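Local coordinates for protein sensory box histidine kinase/response regulator (Burkholderia thailandensis, PDB 3MR0) that probably acts as the sensor of a two-component phosphorelay, a histidine kinase of which this chain is the PAS domain, at residues M120-T123 with D124-D128; D130-R133 with V134-E138. All coordinates share one frame; numbering follows the deposited sequence.

Contact 1 of 2, residues M120-T123 with D124-D128; sequences MDVT and DRKRD. With SO4 (sulfate ion), chain C.
Val122 and Thr123 meet Arg125 to Arg127 where the last strand of a PAS domain turns into its C-terminal helix, within the D-(V/I)-T sequence by which PAS domains commonly hand over to the next module. Backbone bonds start the helix: Lys126 N donates to Val122 O, and Arg127 N to Thr123 O at 2.9 Å. Asp121 braces this start with an Asx turn. Asp121 OD1 takes Thr123 N at 2.9 Å, nearly in line with the carboxylate C-O bond, and Thr123 OG1 at 2.7 Å on the syn side, both from one face of the carboxylate. A water joins OD1 to Asp124 N, and OD2 forms a salt bridge with Arg96, so this short acid ties the turn to strand 95-106. Thr123 suits its place because it has two branches: a chi1 of -56° sets OG1 beside the backbone N, serving Asp121 and Trp97 N, and leaves CG2 anti to it, tentatively over the centre of one guanidinium face of Arg127 in the conformer described. Val122 lies alongside Arg125, and its CG2 is 4.0 Å from Lys126 CG, whose amine end makes a cation-pi contact with Trp97. Arg125, bent at chi3 (51°), turns its guanidinium edge to a sulfate probably from the crystallisation liquor: NE donates to both O1 and O3, and Arg125 NH2 reaches sulfate O3 at 2.9 Å.

Contact 2 of 2, residues D130-R133 with V134-E138; sequences DALR and VSREE
Four consecutive i to i+4 pairs, from Asp130-Val134 to Arg133-Glu137, meet along the C-terminal helix of this PAS domain, and the backbone satisfies itself in regular alpha-helical fashion. Val134 N, Ser135 N, Arg136 N and Glu137 N donate to the carbonyls of Asp130, Ala131, Leu132 and Arg133 respectively, with the shortest bond, 2.8 Å, from Val134 N to Asp130 O. Ala131 O has a second donor, a water 2.7 Å away, which is also hydrogen-bonded to Ser135 OG at 2.8 Å. Serine suits this exposed position, since its short hydroxyl stays near the helix and can share a water with the carbonyl one turn back.

Among the side chains, Asp130 and Arg133 form a salt bridge one turn apart. The bend of Arg133 at chi3 (57°) brings its guanidinium side-on to Asp130, and Arg133 NE and NH2 both converge on Asp130 OD1, at 2.8 Å and 2.7 Å. OD1 lies close to the guanidinium plane; NH2 meets it from the syn side and NE from the anti side, both somewhat out of the carboxylate plane. Val134 CG2 packs against this pair, 3.7 Å from Arg133 NH2, a compact branched group beside the joined charges. On another side of the helix Leu132 and Arg136 run side by side, the arginine offering its aliphatic stem to the leucine, Arg136 CD to Leu132 CD1 3.7 Å. Glu137 adds a tentative opposite charge short of a salt bridge: in the one of its two conformers described, the carboxylate plane stands 83° from the Arg133 guanidinium, and Glu137 OE1 remains 4.1 Å from Arg133 NH1.

The two contacts come in series along the chain, contact 1 closing just before contact 2 opens, and their centres lie about 16 Å apart. Both use helix 123-140. Contact 1 is its root, joined to strand 112-121 of the antiparallel sheet and held against neighbouring strand 95-106, its centre about 13 Å from the centre of the chain. Contact 2 lies farther out, its centre about 26 Å from that of the chain on the same side, with none of its touching residues buried. The helix thus leaves the PAS core and projects beyond it, consistent with a connector leading towards the kinase region of the full-length protein.

Contact 1 of 2, residues M120-T123 with D124-D128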
loop_
_atom_site.group_PDB
_atom_site.type_symbol
_atom_site.label_atom_id
_atom_site.label_comp_id
_atom_site.label_asym_id
_atom_site.label_seq_id
_atom_site.Cartn_x
_atom_site.Cartn_y
_atom_site.Cartn_z
HETATM N N MSE A 120 -2.871 -3.547 -3.851
HETATM C CA MSE A 120 -4.131 -3.964 -4.458
HETATM C C MSE A 120 -5.255 -3.168 -3.828
HETATM O O MSE A 120 -5.186 -2.857 -2.630
HETATM C CB MSE A 120 -4.371 -5.465 -4.273
HETATM C CG MSE A 120 -3.590 -6.315 -5.234
HETATM SE SE MSE A 120 -4.278 -8.132 -5.360
HETATM C CE MSE A 120 -3.589 -8.865 -3.719
ATOM N N ASP A 121 -6.274 -2.838 -4.616
ATOM C CA ASP A 121 -7.440 -2.143 -4.075
ATOM C C ASP A 121 -8.368 -3.154 -3.455
ATOM O O ASP A 121 -8.931 -3.972 -4.173
ATOM C CB ASP A 121 -8.207 -1.356 -5.143
ATOM C CG ASP A 121 -9.241 -0.423 -4.532
ATOM O OD1 ASP A 121 -10.102 -0.893 -3.769
ATOM O OD2 ASP A 121 -9.179 0.798 -4.772
ATOM N N VAL A 122 -8.508 -3.100 -2.130
ATOM C CA VAL A 122 -9.343 -4.042 -1.375
ATOM C C VAL A 122 -10.563 -3.356 -0.740
ATOM O O VAL A 122 -11.087 -3.823 0.266
ATOM C CB VAL A 122 -8.533 -4.797 -0.274
ATOM C CG1 VAL A 122 -7.427 -5.658 -0.902
ATOM C CG2 VAL A 122 -7.977 -3.822 0.772
ATOM N N THR A 123 -11.013 -2.258 -1.347
ATOM C CA THR A 123 -12.070 -1.451 -0.773
ATOM C C THR A 123 -13.337 -2.233 -0.545
ATOM O O THR A 123 -13.877 -2.202 0.555
ATOM C CB THR A 123 -12.378 -0.190 -1.626
ATOM O OG1 THR A 123 -11.176 0.565 -1.796
ATOM C CG2 THR A 123 -13.407 0.690 -0.935
ATOM N N ASP A 124 -13.809 -2.928 -1.579
ATOM C CA ASP A 124 -15.098 -3.646 -1.524
ATOM C C ASP A 124 -15.159 -4.745 -0.484
ATOM O O ASP A 124 -16.193 -4.939 0.145
ATOM C CB ASP A 124 -15.488 -4.201 -2.898
ATOM C CG ASP A 124 -16.119 -3.153 -3.771
ATOM O OD1 ASP A 124 -16.423 -2.071 -3.235
ATOM O OD2 ASP A 124 -16.310 -3.406 -4.982
ATOM N N ARG A 125 -14.069 -5.484 -0.316
ATOM C CA ARG A 125 -14.002 -6.442 0.772
ATOM C C ARG A 125 -14.101 -5.727 2.107
ATOM O O ARG A 125 -14.809 -6.191 2.988
ATOM C CB ARG A 125 -12.722 -7.278 0.750
ATOM C CG ARG A 125 -12.518 -8.017 2.078
ATOM C CD ARG A 125 -11.549 -9.168 1.964
ATOM N NE ARG A 125 -10.300 -8.753 1.338
ATOM C CZ ARG A 125 -9.276 -8.224 1.991
ATOM N NH1 ARG A 125 -9.340 -8.045 3.301
ATOM N NH2 ARG A 125 -8.194 -7.870 1.330
ATOM N N LYS A 126 -13.399 -4.599 2.254
ATOM C CA LYS A 126 -13.387 -3.872 3.531
ATOM C C LYS A 126 -14.769 -3.279 3.855
ATOM O O LYS A 126 -15.154 -3.191 5.037
ATOM C CB LYS A 126 -12.265 -2.818 3.581
ATOM C CG LYS A 126 -10.841 -3.377 3.488
ATOM C CD LYS A 126 -10.424 -4.126 4.723
ATOM C CE LYS A 126 -10.582 -3.283 5.937
ATOM N NZ LYS A 126 -10.165 -4.050 7.153
ATOM N N ARG A 127 -15.502 -2.898 2.805
ATOM C CA ARG A 127 -16.886 -2.418 2.918
ATOM C C ARG A 127 -17.793 -3.495 3.493
ATOM O O ARG A 127 -18.584 -3.233 4.396
ATOM C CB ARG A 127 -17.432 -1.967 1.544
ATOM C CG ARG A 127 -16.847 -0.647 0.996
ATOM C CD ARG A 127 -17.121 -0.477 -0.510
ATOM N NE ARG A 127 -16.881 0.900 -0.978
ATOM C CZ ARG A 127 -16.624 1.251 -2.241
ATOM N NH1 ARG A 127 -16.556 0.340 -3.200
ATOM N NH2 ARG A 127 -16.416 2.524 -2.548
ATOM N N ASP A 128 -17.686 -4.704 2.950
ATOM C CA ASP A 128 -18.543 -5.825 3.370
ATOM C C ASP A 128 -18.172 -6.389 4.766
ATOM O O ASP A 128 -19.034 -6.764 5.559
ATOM C CB ASP A 128 -18.600 -6.911 2.274
ATOM C CG ASP A 128 -19.368 -6.454 1.042
ATOM O OD1 ASP A 128 -20.147 -5.476 1.128
ATOM O OD2 ASP A 128 -19.198 -7.064 -0.029
HETATM S S SO4 C . -9.731 -8.860 -2.419
HETATM O O1 SO4 C . -10.874 -9.450 -1.735
HETATM O O2 SO4 C . -10.122 -7.710 -3.216
HETATM O O3 SO4 C . -8.776 -8.435 -1.419
HETATM O O4 SO4 C . -9.081 -9.818 -3.303
HETATM O O HOH W 1 -12.351 -2.972 -4.270
#

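Contact 2 of 2, residues D130-R133 with V134-E138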
loop_
_atom_site.group_PDB
_atom_site.type_symbol
_atom_site.label_atom_id
_atom_site.label_comp_id
_atom_site.label_asym_id
_atom_site.label_seq_id
_atom_site.Cartn_x
_atom_site.Cartn_y
_atom_site.Cartn_z
ATOM N N ASP A 130 -16.920 -4.486 7.205
ATOM C CA ASP A 130 -17.470 -3.537 8.167
ATOM C C ASP A 130 -18.995 -3.617 8.220
ATOM O O ASP A 130 -19.586 -3.521 9.290
ATOM C CB ASP A 130 -17.048 -2.105 7.851
ATOM C CG ASP A 130 -17.430 -1.123 8.966
ATOM O OD1 ASP A 130 -16.890 -1.259 10.083
ATOM O OD2 ASP A 130 -18.255 -0.214 8.723
ATOM N N ALA A 131 -19.627 -3.756 7.066
ATOM C CA ALA A 131 -21.062 -3.959 7.025
ATOM C C ALA A 131 -21.444 -5.126 7.942
ATOM O O ALA A 131 -22.348 -4.997 8.765
ATOM C CB ALA A 131 -21.540 -4.213 5.589
ATOM N N LEU A 132 -20.761 -6.262 7.815
ATOM C CA LEU A 132 -21.029 -7.404 8.689
ATOM C C LEU A 132 -20.762 -7.027 10.133
ATOM O O LEU A 132 -21.573 -7.285 11.019
ATOM C CB LEU A 132 -20.130 -8.587 8.306
ATOM C CG LEU A 132 -20.043 -9.750 9.289
ATOM C CD1 LEU A 132 -21.371 -10.498 9.334
ATOM C CD2 LEU A 132 -18.909 -10.696 8.916
ATOM N N ARG A 133 -19.606 -6.416 10.357
ATOM C CA ARG A 133 -19.163 -6.055 11.687
ATOM C C ARG A 133 -20.219 -5.202 12.391
ATOM O O ARG A 133 -20.524 -5.422 13.565
ATOM C CB ARG A 133 -17.841 -5.319 11.585
ATOM C CG ARG A 133 -17.093 -5.227 12.863
ATOM C CD ARG A 133 -15.956 -4.222 12.743
ATOM N NE ARG A 133 -16.432 -2.903 12.338
ATOM C CZ ARG A 133 -16.980 -2.013 13.165
ATOM N NH1 ARG A 133 -17.125 -2.304 14.455
ATOM N NH2 ARG A 133 -17.387 -0.829 12.702
ATOM N N VAL A 134 -20.781 -4.234 11.667
ATOM C CA VAL A 134 -21.825 -3.355 12.212
ATOM C C VAL A 134 -23.146 -4.097 12.496
ATOM O O VAL A 134 -23.772 -3.878 13.524
ATOM C CB VAL A 134 -22.050 -2.099 11.291
ATOM C CG1 VAL A 134 -23.359 -1.382 11.623
ATOM C CG2 VAL A 134 -20.826 -1.148 11.338
ATOM N N SER A 135 -23.565 -4.969 11.582
ATOM C CA SER A 135 -24.730 -5.841 11.797
ATOM C C SER A 135 -24.623 -6.662 13.084
ATOM O O SER A 135 -25.592 -6.806 13.810
ATOM C CB SER A 135 -24.894 -6.812 10.623
ATOM O OG SER A 135 -25.532 -6.199 9.531
ATOM N N ARG A 136 -23.454 -7.233 13.333
ATOM C CA ARG A 136 -23.202 -8.002 14.556
ATOM C C ARG A 136 -23.282 -7.136 15.836
ATOM O O ARG A 136 -23.904 -7.542 16.813
ATOM C CB ARG A 136 -21.868 -8.766 14.437
ATOM C CG ARG A 136 -21.878 -9.820 13.336
ATOM C CD ARG A 136 -20.509 -10.323 12.956
ATOM N NE ARG A 136 -19.971 -11.385 13.803
ATOM C CZ ARG A 136 -20.337 -12.667 13.755
ATOM N NH1 ARG A 136 -21.300 -13.053 12.936
ATOM N NH2 ARG A 136 -19.739 -13.569 14.536
ATOM N N GLU A 137 -22.668 -5.957 15.808
ATOM C CA GLU A 137 -22.736 -5.027 16.932
ATOM C C GLU A 137 -24.188 -4.705 17.251
ATOM O O GLU A 137 -24.652 -4.884 18.378
ATOM C CB GLU A 137 -21.969 -3.744 16.601
ATOM C CG GLU A 137 -21.569 -2.900 17.795
ATOM C CD GLU A 137 -20.484 -1.874 17.455
ATOM O OE1 GLU A 137 -19.336 -2.031 17.937
ATOM O OE2 GLU A 137 -20.780 -0.916 16.702
ATOM N N GLU A 138 -24.915 -4.246 16.243
ATOM C CA GLU A 138 -26.300 -3.857 16.423
ATOM C C GLU A 138 -27.199 -4.976 16.960
ATOM O O GLU A 138 -28.137 -4.711 17.707
ATOM C CB GLU A 138 -26.849 -3.336 15.099
ATOM C CG GLU A 138 -26.258 -2.003 14.728
ATOM C CD GLU A 138 -26.396 -1.685 13.263
ATOM O OE1 GLU A 138 -26.591 -2.619 12.456
ATOM O OE2 GLU A 138 -26.289 -0.493 12.917
HETATM O O HOH W 2 -24.756 -3.767 8.404
#